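Local atomic coordinates of DisA protein (Sorangium cellulosum, PDB entry 6CCA), a protein that methylates carbon on a trans-acyltransferase polyketide assembly line, probably using S-adenosylmethionine to build the gem-dimethyl group of disorazol. Residues Lys207-Phe212 with Glu244-His249; Ile228-Ala233 with Val302-Asn307; Arg251-Phe256 with Tyr276-Phe281; Thr258-Ala263 with Pro283-Gly288. All coordinates share one frame; numbering follows the deposited sequence.

Interaction 1 (Lys207-Phe212 with Glu244-His249); sequences KSLLVF and EALSSH
A245 meets L210 through both its methyl and its carbonyl group. The CB of A245 lies 4.4 Å from L210 CD1, while L210 CD2 rests 3.8 Å from A245 O, an apolar touch on a backbone oxygen and not a hydrogen bond. L210 gets there by a nearly straight chain. Its CG stands beside the backbone N (chi1 -72°) and its CD1 is carried fully outward (chi2 -179°), so the forked end is what spans the gap from helix 196-216.

L246 comes next and is the residue nearest L210 in backbone register, the CA atoms being 7.2 Å apart. The two leucine side chains slant across one another, with L210 CD2 at 3.8 Å from L246 CD1. The second branch of L246 serves another neighbour: CD2 lies 4.2 Å from L209 CD1.

In the Rossmann-like fold of class I methyltransferases, helices lie on both sides of a central sheet. Here helices 196-216 and 239-246 sit together over the sheet face that carries I228 and V302. L209 reaches down to V302 on that face.

S247 turns back on its own chain, its N and OG both bonded to E244 O from the same face of the carbonyl plane, the OG bond measuring 2.9 Å.

At H249 the imidazole stands obliquely to L210 CD2, which is 4.0 Å from H249 CE1. The ring also packs on L213, D214 and V217, and its ND1 is buried here with no hydrogen-bond partner in the model.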
# COMPACT_ATOMS: atom_id res chain seq x y z
N LYS A 207 -12.03 -12.93 -0.84
CA LYS A 207 -13.10 -13.42 0.01
C LYS A 207 -14.18 -12.37 0.20
O LYS A 207 -15.40 -12.67 0.20
CB LYS A 207 -12.50 -13.82 1.39
CG LYS A 207 -13.51 -14.40 2.41
CD LYS A 207 -14.16 -15.59 1.81
CE LYS A 207 -14.81 -16.53 2.84
NZ LYS A 207 -15.78 -17.38 2.07
N SER A 208 -13.78 -11.11 0.42
CA SER A 208 -14.74 -10.08 0.61
C SER A 208 -15.63 -9.96 -0.60
O SER A 208 -16.82 -9.75 -0.47
CB SER A 208 -14.09 -8.75 0.92
OG SER A 208 -13.23 -8.75 2.08
N LEU A 209 -15.04 -10.02 -1.79
CA LEU A 209 -15.81 -9.84 -2.99
C LEU A 209 -16.79 -11.00 -3.20
O LEU A 209 -17.94 -10.79 -3.63
CB LEU A 209 -14.88 -9.66 -4.22
CG LEU A 209 -13.92 -8.47 -4.16
CD1 LEU A 209 -13.02 -8.53 -5.41
CD2 LEU A 209 -14.57 -7.10 -4.05
N LEU A 210 -16.34 -12.21 -2.94
CA LEU A 210 -17.17 -13.37 -3.13
C LEU A 210 -18.30 -13.39 -2.13
O LEU A 210 -19.43 -13.79 -2.46
CB LEU A 210 -16.32 -14.61 -3.05
CG LEU A 210 -15.40 -14.81 -4.27
CD1 LEU A 210 -14.60 -16.07 -4.12
CD2 LEU A 210 -16.13 -14.87 -5.60
N VAL A 211 -18.04 -12.93 -0.90
CA VAL A 211 -19.13 -12.84 0.10
C VAL A 211 -20.16 -11.82 -0.34
O VAL A 211 -21.41 -12.02 -0.26
CB VAL A 211 -18.53 -12.56 1.48
CG1 VAL A 211 -19.55 -11.97 2.46
CG2 VAL A 211 -17.88 -13.85 1.96
N PHE A 212 -19.68 -10.75 -0.91
CA PHE A 212 -20.60 -9.74 -1.44
C PHE A 212 -21.47 -10.33 -2.54
O PHE A 212 -22.72 -10.17 -2.53
CB PHE A 212 -19.84 -8.53 -1.97
CG PHE A 212 -20.73 -7.43 -2.41
CD1 PHE A 212 -21.28 -7.41 -3.65
CD2 PHE A 212 -21.11 -6.45 -1.49
CE1 PHE A 212 -22.12 -6.36 -4.00
CE2 PHE A 212 -21.93 -5.40 -1.83
CZ PHE A 212 -22.45 -5.37 -3.10
N GLU A 244 -9.76 -14.36 -11.84
CA GLU A 244 -9.96 -15.80 -11.91
C GLU A 244 -10.99 -16.24 -10.86
O GLU A 244 -11.90 -17.05 -11.15
CB GLU A 244 -8.65 -16.55 -11.73
CG GLU A 244 -8.80 -18.06 -11.91
CD GLU A 244 -9.31 -18.47 -13.32
OE1 GLU A 244 -9.25 -17.71 -14.34
OE2 GLU A 244 -9.85 -19.58 -13.44
N ALA A 245 -10.89 -15.71 -9.64
CA ALA A 245 -11.86 -16.11 -8.57
C ALA A 245 -13.26 -15.65 -8.92
O ALA A 245 -14.27 -16.28 -8.56
CB ALA A 245 -11.46 -15.54 -7.21
N LEU A 246 -13.37 -14.53 -9.60
CA LEU A 246 -14.69 -14.00 -9.90
C LEU A 246 -15.33 -14.59 -11.14
O LEU A 246 -16.49 -14.31 -11.39
CB LEU A 246 -14.64 -12.49 -9.99
CG LEU A 246 -14.88 -11.69 -8.71
CD1 LEU A 246 -14.13 -12.20 -7.52
CD2 LEU A 246 -14.50 -10.24 -8.98
N SER A 247 -14.56 -15.31 -11.95
CA SER A 247 -14.94 -15.52 -13.35
C SER A 247 -16.19 -16.41 -13.44
O SER A 247 -16.92 -16.28 -14.40
CB SER A 247 -13.81 -16.11 -14.19
OG SER A 247 -13.38 -17.32 -13.61
N SER A 248 -16.43 -17.25 -12.44
CA SER A 248 -17.67 -18.04 -12.37
C SER A 248 -18.93 -17.21 -12.19
O SER A 248 -20.01 -17.75 -12.42
CB SER A 248 -17.62 -19.07 -11.24
OG SER A 248 -17.73 -18.44 -9.97
N HIS A 249 -18.82 -15.94 -11.76
CA HIS A 249 -19.96 -15.03 -11.72
C HIS A 249 -20.10 -14.19 -12.93
O HIS A 249 -20.87 -13.22 -12.92
CB HIS A 249 -19.86 -14.04 -10.55
CG HIS A 249 -20.10 -14.67 -9.23
ND1 HIS A 249 -19.11 -15.35 -8.55
CD2 HIS A 249 -21.22 -14.79 -8.49
CE1 HIS A 249 -19.61 -15.83 -7.42
NE2 HIS A 249 -20.88 -15.49 -7.35

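Interaction 2 (Ile228-Ala233 with Val302-Asn307); sequences ILEVGA and VVLGAN
E230 and A306 share one water, which sits 2.8 Å from E230 OE2 and 2.7 Å from V231 O and accepts the N-H of A306. It fills in where the direct strand-to-strand bonding of this parallel pair gives out, at the C-terminal end of strands 226-231 and 300-306. In the Rossmann-like methyltransferase fold these are central strands, and the E-V-G-A sequence here opens the glycine-rich turn that in relatives borders S-adenosylmethionine.

Before the water, the ladder is regular: L229 N bonds to V302 O, L304 N to L229 O at 2.8 Å, and V231 N to L304 O, all close to straight. The short strand segments, running parallel, cross at -23°.

On the face with I228 and V302, the E230 chain is extended, CG opposite the backbone N (chi1 -178°), and runs alongside L304, whose CD2 lies 4.0 Å from E230 CD. Beyond this apolar flank the carboxylate is also held through OE1 by Y255 OH and T239 OG1. On the other face L229 CD2 lies 4.0 Å from V303 CG2.

G305 has no side chain, and V231 CG2 fits over it, 3.9 Å from G305 CA and 3.4 Å from L304 O.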
# COMPACT_ATOMS: atom_id res chain seq x y z
N ILE A 228 -18.15 -3.85 -10.18
CA ILE A 228 -17.06 -3.61 -9.24
C ILE A 228 -16.04 -2.75 -9.94
O ILE A 228 -15.78 -2.96 -11.12
CB ILE A 228 -16.45 -4.95 -8.87
CG1 ILE A 228 -17.52 -5.84 -8.25
CG2 ILE A 228 -15.17 -4.77 -8.05
CD1 ILE A 228 -17.04 -7.26 -7.94
N LEU A 229 -15.54 -1.74 -9.27
CA LEU A 229 -14.47 -0.89 -9.78
C LEU A 229 -13.20 -1.19 -9.03
O LEU A 229 -13.20 -1.11 -7.83
CB LEU A 229 -14.86 0.55 -9.61
CG LEU A 229 -13.76 1.62 -9.74
CD1 LEU A 229 -13.39 1.65 -11.21
CD2 LEU A 229 -14.26 2.97 -9.30
N GLU A 230 -12.11 -1.47 -9.73
CA GLU A 230 -10.81 -1.45 -9.13
C GLU A 230 -10.08 -0.19 -9.53
O GLU A 230 -9.91 0.10 -10.71
CB GLU A 230 -9.96 -2.65 -9.50
CG GLU A 230 -8.62 -2.63 -8.81
CD GLU A 230 -7.78 -3.91 -8.98
OE1 GLU A 230 -8.12 -4.77 -9.85
OE2 GLU A 230 -6.74 -3.96 -8.25
N VAL A 231 -9.63 0.55 -8.53
CA VAL A 231 -8.81 1.72 -8.78
C VAL A 231 -7.35 1.40 -8.68
O VAL A 231 -6.95 0.53 -7.90
CB VAL A 231 -9.17 2.89 -7.84
CG1 VAL A 231 -10.60 3.36 -8.16
CG2 VAL A 231 -9.12 2.49 -6.43
N GLY A 232 -6.52 2.12 -9.43
CA GLY A 232 -5.10 1.80 -9.34
C GLY A 232 -4.71 0.37 -9.59
O GLY A 232 -3.78 -0.13 -8.98
N ALA A 233 -5.34 -0.29 -10.56
CA ALA A 233 -5.01 -1.68 -10.89
C ALA A 233 -3.57 -1.88 -11.42
O ALA A 233 -3.08 -3.03 -11.42
CB ALA A 233 -6.01 -2.26 -11.86
N VAL A 302 -19.22 -2.00 -5.59
CA VAL A 302 -17.96 -2.16 -4.79
C VAL A 302 -16.88 -1.38 -5.48
O VAL A 302 -16.79 -1.40 -6.71
CB VAL A 302 -17.49 -3.66 -4.69
CG1 VAL A 302 -16.23 -3.81 -3.85
CG2 VAL A 302 -18.57 -4.55 -4.15
N VAL A 303 -16.09 -0.67 -4.68
CA VAL A 303 -14.83 -0.14 -5.12
C VAL A 303 -13.71 -0.82 -4.36
O VAL A 303 -13.71 -0.81 -3.12
CB VAL A 303 -14.75 1.35 -4.93
CG1 VAL A 303 -13.40 1.89 -5.33
CG2 VAL A 303 -15.77 2.07 -5.76
N LEU A 304 -12.74 -1.37 -5.09
CA LEU A 304 -11.56 -2.03 -4.53
C LEU A 304 -10.32 -1.18 -4.77
O LEU A 304 -10.06 -0.70 -5.90
CB LEU A 304 -11.34 -3.38 -5.24
CG LEU A 304 -9.98 -4.04 -5.00
CD1 LEU A 304 -9.90 -4.44 -3.52
CD2 LEU A 304 -9.88 -5.26 -5.87
N GLY A 305 -9.54 -0.96 -3.71
CA GLY A 305 -8.27 -0.22 -3.79
C GLY A 305 -7.20 -1.01 -3.10
O GLY A 305 -7.19 -1.07 -1.86
N ALA A 306 -6.30 -1.61 -3.86
CA ALA A 306 -5.29 -2.44 -3.27
C ALA A 306 -4.03 -1.70 -3.25
O ALA A 306 -3.33 -1.66 -4.30
CB ALA A 306 -5.17 -3.72 -4.11
N ASN A 307 -3.73 -1.07 -2.11
CA ASN A 307 -2.48 -0.39 -1.80
C ASN A 307 -2.25 0.84 -2.69
O ASN A 307 -1.13 1.06 -3.12
CB ASN A 307 -1.25 -1.35 -1.79
CG ASN A 307 -1.19 -2.21 -0.49
OD1 ASN A 307 -1.00 -1.69 0.58
ND2 ASN A 307 -1.40 -3.56 -0.62
O HOH W 1 -6.01 -1.72 -6.65
O HOH W 2 -3.34 -2.51 -7.24

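Interaction 3 (Arg251-Phe256 with Tyr276-Phe281)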
# COMPACT_ATOMS: atom_id res chain seq x y z
N ARG A 251 -21.64 -14.01 -15.55
CA ARG A 251 -22.91 -13.61 -16.19
C ARG A 251 -23.65 -12.49 -15.46
O ARG A 251 -24.43 -11.75 -16.09
CB ARG A 251 -23.79 -14.83 -16.47
CG ARG A 251 -24.88 -15.17 -15.47
CD ARG A 251 -25.47 -16.54 -15.83
NE ARG A 251 -26.06 -17.21 -14.66
CZ ARG A 251 -25.36 -17.73 -13.65
NH1 ARG A 251 -24.03 -17.67 -13.61
NH2 ARG A 251 -26.00 -18.30 -12.63
N HIS A 252 -23.40 -12.32 -14.17
CA HIS A 252 -23.97 -11.13 -13.50
C HIS A 252 -22.94 -10.13 -12.98
O HIS A 252 -23.20 -9.41 -12.05
CB HIS A 252 -24.96 -11.52 -12.43
CG HIS A 252 -24.82 -12.92 -11.98
ND1 HIS A 252 -23.76 -13.35 -11.22
CD2 HIS A 252 -25.61 -14.00 -12.19
CE1 HIS A 252 -23.88 -14.65 -11.00
NE2 HIS A 252 -25.00 -15.06 -11.56
N LEU A 253 -21.80 -10.06 -13.62
CA LEU A 253 -20.74 -9.19 -13.17
C LEU A 253 -20.23 -8.28 -14.28
O LEU A 253 -20.06 -8.71 -15.44
CB LEU A 253 -19.65 -10.10 -12.59
CG LEU A 253 -18.35 -9.46 -12.17
CD1 LEU A 253 -18.61 -8.60 -10.96
CD2 LEU A 253 -17.37 -10.57 -11.86
N GLU A 254 -19.99 -7.01 -13.94
CA GLU A 254 -19.09 -6.17 -14.71
C GLU A 254 -17.93 -5.67 -13.80
O GLU A 254 -18.18 -5.14 -12.72
CB GLU A 254 -19.77 -4.95 -15.24
CG GLU A 254 -21.07 -5.13 -15.93
CD GLU A 254 -21.68 -3.76 -16.15
OE1 GLU A 254 -22.46 -3.25 -15.26
OE2 GLU A 254 -21.18 -3.18 -17.11
N TYR A 255 -16.69 -5.79 -14.26
CA TYR A 255 -15.56 -5.37 -13.51
C TYR A 255 -14.78 -4.29 -14.29
O TYR A 255 -14.46 -4.46 -15.46
CB TYR A 255 -14.70 -6.57 -13.23
CG TYR A 255 -13.55 -6.40 -12.29
CD1 TYR A 255 -12.35 -5.78 -12.66
CD2 TYR A 255 -13.62 -6.93 -11.00
CE1 TYR A 255 -11.28 -5.66 -11.77
CE2 TYR A 255 -12.59 -6.80 -10.09
CZ TYR A 255 -11.40 -6.18 -10.47
OH TYR A 255 -10.38 -6.09 -9.52
N PHE A 256 -14.59 -3.13 -13.68
CA PHE A 256 -13.84 -2.06 -14.27
C PHE A 256 -12.40 -2.07 -13.75
O PHE A 256 -12.10 -1.78 -12.57
CB PHE A 256 -14.50 -0.73 -14.00
CG PHE A 256 -15.67 -0.43 -14.90
CD1 PHE A 256 -16.87 -1.14 -14.77
CD2 PHE A 256 -15.56 0.53 -15.89
CE1 PHE A 256 -17.95 -0.90 -15.63
CE2 PHE A 256 -16.66 0.81 -16.74
CZ PHE A 256 -17.81 0.06 -16.64
N TYR A 276 -11.21 -12.67 -19.93
CA TYR A 276 -12.28 -12.15 -19.02
C TYR A 276 -13.10 -11.06 -19.69
O TYR A 276 -12.87 -9.86 -19.52
CB TYR A 276 -11.60 -11.58 -17.73
CG TYR A 276 -10.74 -12.61 -17.05
CD1 TYR A 276 -11.31 -13.71 -16.42
CD2 TYR A 276 -9.37 -12.47 -17.03
CE1 TYR A 276 -10.49 -14.67 -15.81
CE2 TYR A 276 -8.57 -13.44 -16.43
CZ TYR A 276 -9.16 -14.51 -15.79
OH TYR A 276 -8.35 -15.44 -15.15
N PRO A 277 -14.08 -11.49 -20.53
CA PRO A 277 -14.83 -10.53 -21.32
C PRO A 277 -15.73 -9.68 -20.51
O PRO A 277 -16.15 -8.64 -20.98
CB PRO A 277 -15.70 -11.43 -22.26
CG PRO A 277 -15.17 -12.83 -22.11
CD PRO A 277 -14.53 -12.88 -20.74
N PHE A 278 -15.97 -10.04 -19.25
CA PHE A 278 -16.74 -9.16 -18.36
C PHE A 278 -16.00 -7.85 -17.86
O PHE A 278 -16.58 -7.04 -17.12
CB PHE A 278 -17.29 -9.98 -17.18
CG PHE A 278 -16.24 -10.59 -16.30
CD1 PHE A 278 -15.75 -11.86 -16.55
CD2 PHE A 278 -15.75 -9.93 -15.20
CE1 PHE A 278 -14.80 -12.47 -15.74
CE2 PHE A 278 -14.77 -10.53 -14.37
CZ PHE A 278 -14.30 -11.80 -14.63
N VAL A 279 -14.71 -7.72 -18.15
CA VAL A 279 -13.92 -6.57 -17.70
C VAL A 279 -13.92 -5.47 -18.72
O VAL A 279 -13.77 -5.77 -19.93
CB VAL A 279 -12.48 -6.99 -17.46
CG1 VAL A 279 -11.63 -5.79 -17.02
CG2 VAL A 279 -12.45 -8.19 -16.49
N THR A 280 -14.16 -4.22 -18.26
CA THR A 280 -14.01 -2.99 -19.01
C THR A 280 -12.73 -2.32 -18.52
O THR A 280 -12.50 -2.22 -17.34
CB THR A 280 -15.25 -2.12 -18.81
OG1 THR A 280 -16.34 -2.84 -19.36
CG2 THR A 280 -15.20 -0.74 -19.51
N PHE A 281 -11.91 -1.85 -19.44
CA PHE A 281 -10.64 -1.25 -19.10
C PHE A 281 -10.75 0.21 -19.46
O PHE A 281 -11.08 0.56 -20.63
CB PHE A 281 -9.53 -1.93 -19.93
CG PHE A 281 -9.40 -3.38 -19.71
CD1 PHE A 281 -10.23 -4.30 -20.31
CD2 PHE A 281 -8.44 -3.85 -18.83
CE1 PHE A 281 -10.09 -5.65 -20.05
CE2 PHE A 281 -8.32 -5.19 -18.59
CZ PHE A 281 -9.12 -6.09 -19.20
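F278 lays its ring along L253 and Y255, and an uncommon first torsion puts it there. The backbone sets F278 CB 3.5 Å from L253 O. With chi1 at 62° the ring carbon CG then stands between the backbone N and the carbonyl carbon, which turns the ring toward the side chains of L253 and Y255. L253 CD2 approaches obliquely, 3.6 Å from F278 CE2, the two side chains slanting across each other. Y255 CB comes to the rim of the same ring, near its plane, 4.0 Å from F278 CD2.

In Y255 itself CG lies anti to its own N (chi1 -172°), and the end of the side chain leads away toward V242 and L243 of helix 239-246, with V279 CG1 still obliquely beside the ring.

The two strands are the ends of a beta-alpha-beta unit, with helix 262-272 as the crossover, in the parallel part of the Rossmann-like sheet. F278 is the third residue of the type I turn from Y276 to V279 and hands its carbonyl to the sheet: Y255 N bonds to F278 O at 3.1 Å. T280 N bonds to Y255 O at 2.8 Å, the shorter of the two. V279 CG1 lies 3.5 Å from Y255 O.

On the opposite face of the sheet, F256 and T280 run side by side. T280 CB sits over one face of the phenyl ring, 3.9 Å from the F256 centroid and 14° off the normal, a CH-pi contact. T280 CG2 leans toward the rim instead, 3.5 Å from F256 CE2, while F300 meets the F256 ring edge-to-face.

Interaction 4 (Thr258-Ala263 with Pro283-Gly288)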
# COMPACT_ATOMS: atom_id res chain seq x y z
N THR A 258 -9.16 -0.15 -13.83
CA THR A 258 -8.84 1.25 -14.04
C THR A 258 -7.55 1.59 -13.40
O THR A 258 -7.09 0.88 -12.48
CB THR A 258 -9.93 2.25 -13.53
OG1 THR A 258 -9.80 2.43 -12.14
CG2 THR A 258 -11.29 1.81 -13.89
N ASP A 259 -6.88 2.63 -13.97
CA ASP A 259 -5.64 3.17 -13.43
C ASP A 259 -5.51 4.58 -13.95
O ASP A 259 -6.10 4.93 -14.97
CB ASP A 259 -4.44 2.36 -13.94
CG ASP A 259 -3.18 2.66 -13.14
OD1 ASP A 259 -3.04 2.04 -12.07
OD2 ASP A 259 -2.35 3.50 -13.60
N ILE A 260 -4.75 5.39 -13.22
CA ILE A 260 -4.46 6.71 -13.74
C ILE A 260 -3.76 6.65 -15.12
O ILE A 260 -3.99 7.50 -15.98
CB ILE A 260 -3.64 7.51 -12.72
CG1 ILE A 260 -3.52 8.98 -13.13
CG2 ILE A 260 -2.26 6.93 -12.45
CD1 ILE A 260 -3.25 9.89 -11.90
N SER A 261 -2.89 5.66 -15.29
CA SER A 261 -2.17 5.44 -16.56
C SER A 261 -2.99 4.78 -17.63
O SER A 261 -3.41 3.63 -17.51
CB SER A 261 -0.89 4.63 -16.32
OG SER A 261 -0.30 4.18 -17.53
N HIS A 262 -3.15 5.50 -18.72
CA HIS A 262 -3.76 4.96 -19.89
C HIS A 262 -2.98 3.78 -20.45
O HIS A 262 -3.56 2.79 -20.81
CB HIS A 262 -3.98 6.10 -20.89
CG HIS A 262 -4.69 5.69 -22.12
ND1 HIS A 262 -4.00 5.29 -23.24
CD2 HIS A 262 -6.01 5.59 -22.41
CE1 HIS A 262 -4.87 4.92 -24.17
NE2 HIS A 262 -6.09 5.13 -23.70
N ALA A 263 -1.64 3.85 -20.45
CA ALA A 263 -0.80 2.75 -20.84
C ALA A 263 -1.06 1.48 -20.03
O ALA A 263 -1.12 0.38 -20.58
CB ALA A 263 0.68 3.12 -20.72
N PRO A 283 -9.21 4.35 -18.12
CA PRO A 283 -8.42 5.16 -17.22
C PRO A 283 -9.31 5.90 -16.16
O PRO A 283 -10.43 6.25 -16.46
CB PRO A 283 -7.71 6.16 -18.12
CG PRO A 283 -7.90 5.69 -19.48
CD PRO A 283 -9.03 4.72 -19.56
N LEU A 284 -8.76 6.15 -15.02
CA LEU A 284 -9.44 6.92 -13.97
C LEU A 284 -8.48 7.51 -13.00
O LEU A 284 -7.63 6.81 -12.40
CB LEU A 284 -10.37 6.05 -13.15
CG LEU A 284 -11.13 6.72 -11.99
CD1 LEU A 284 -11.98 7.92 -12.39
CD2 LEU A 284 -12.08 5.64 -11.46
N ASP A 285 -8.66 8.82 -12.80
CA ASP A 285 -7.89 9.59 -11.88
C ASP A 285 -8.90 10.10 -10.87
O ASP A 285 -9.78 10.86 -11.25
CB ASP A 285 -7.28 10.79 -12.58
CG ASP A 285 -6.39 11.63 -11.64
OD1 ASP A 285 -6.45 11.43 -10.43
OD2 ASP A 285 -5.62 12.46 -12.11
N LEU A 286 -8.84 9.62 -9.62
CA LEU A 286 -9.96 9.90 -8.68
C LEU A 286 -9.93 11.36 -8.22
O LEU A 286 -10.98 11.91 -7.84
CB LEU A 286 -9.89 9.02 -7.42
CG LEU A 286 -10.39 7.60 -7.52
CD1 LEU A 286 -10.05 6.90 -6.19
CD2 LEU A 286 -11.88 7.52 -7.83
N GLU A 287 -8.71 11.92 -8.26
CA GLU A 287 -8.48 13.33 -8.00
C GLU A 287 -9.07 14.26 -9.07
O GLU A 287 -9.04 15.44 -8.90
CB GLU A 287 -6.98 13.60 -7.81
CG GLU A 287 -6.42 13.03 -6.47
CD GLU A 287 -4.98 13.45 -6.20
OE1 GLU A 287 -4.05 12.72 -6.49
OE2 GLU A 287 -4.73 14.54 -5.69
N GLY A 288 -9.59 13.74 -10.16
CA GLY A 288 -10.25 14.57 -11.12
C GLY A 288 -11.73 14.37 -11.09
O GLY A 288 -12.28 13.86 -10.15
O HOH W 3 -7.85 4.10 -11.09
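Different first torsions bring T258 OG1 and the end of the I260 chain to the 283-288 loop. In T258, chi1 of 81° sets OG1 between its N and carbonyl carbon, 3.8 Å from L284 CB. In I260, chi1 of -170° throws the chain out alongside D285, and CD1 ends 3.5 Å from D285 OD2, an apolar tip against a carboxylate. H262 brings its ring edge to the proline: CD2 is 3.5 Å from P283 CG.

One backbone bond joins the two loops. L284 N reaches D259 O at 2.9 Å, from 55° above the carbonyl plane. The contact lies in loops just past the C-terminal ends of the strands of the Rossmann-like sheet. D259 makes an Asx turn, OD2 accepting S261 N, and its OD1 holds G234 N in the glycine-rich turn. S261 OG caps F264 N at the start of helix 262-272.

A water donates to T258 OG1 at 2.8 Å and to L284 O at 3.0 Å. Because T258 OG1 accepts from this water, its own proton is probably given to E230 O, so this hydroxyl joins its own loop to strand 226-231 directly and the 283-288 loop through the water.

Interactions 2 and 3 share the parallel part of one sheet: strand 226-231 lies between 253-257 and 300-306, and their centres are 14 Å apart. Interaction 1 lies over one face, joining the helices before and after strand 226-231. It touches interaction 2 through L246 and I228, interaction 3 through L246 and L253. Interaction 4 sits past the C-terminal strand ends, about 11 Å from interaction 2 between centres and 24 Å from interaction 1. Interaction 1 alternates its segments with interaction 2 and closes before interaction 3 begins; 3 and 4 alternate between the strands of interaction 2. All four belong to the methyltransferase core, 2 and 4 meeting at the glycine-rich turn, probably a cofactor-binding edge.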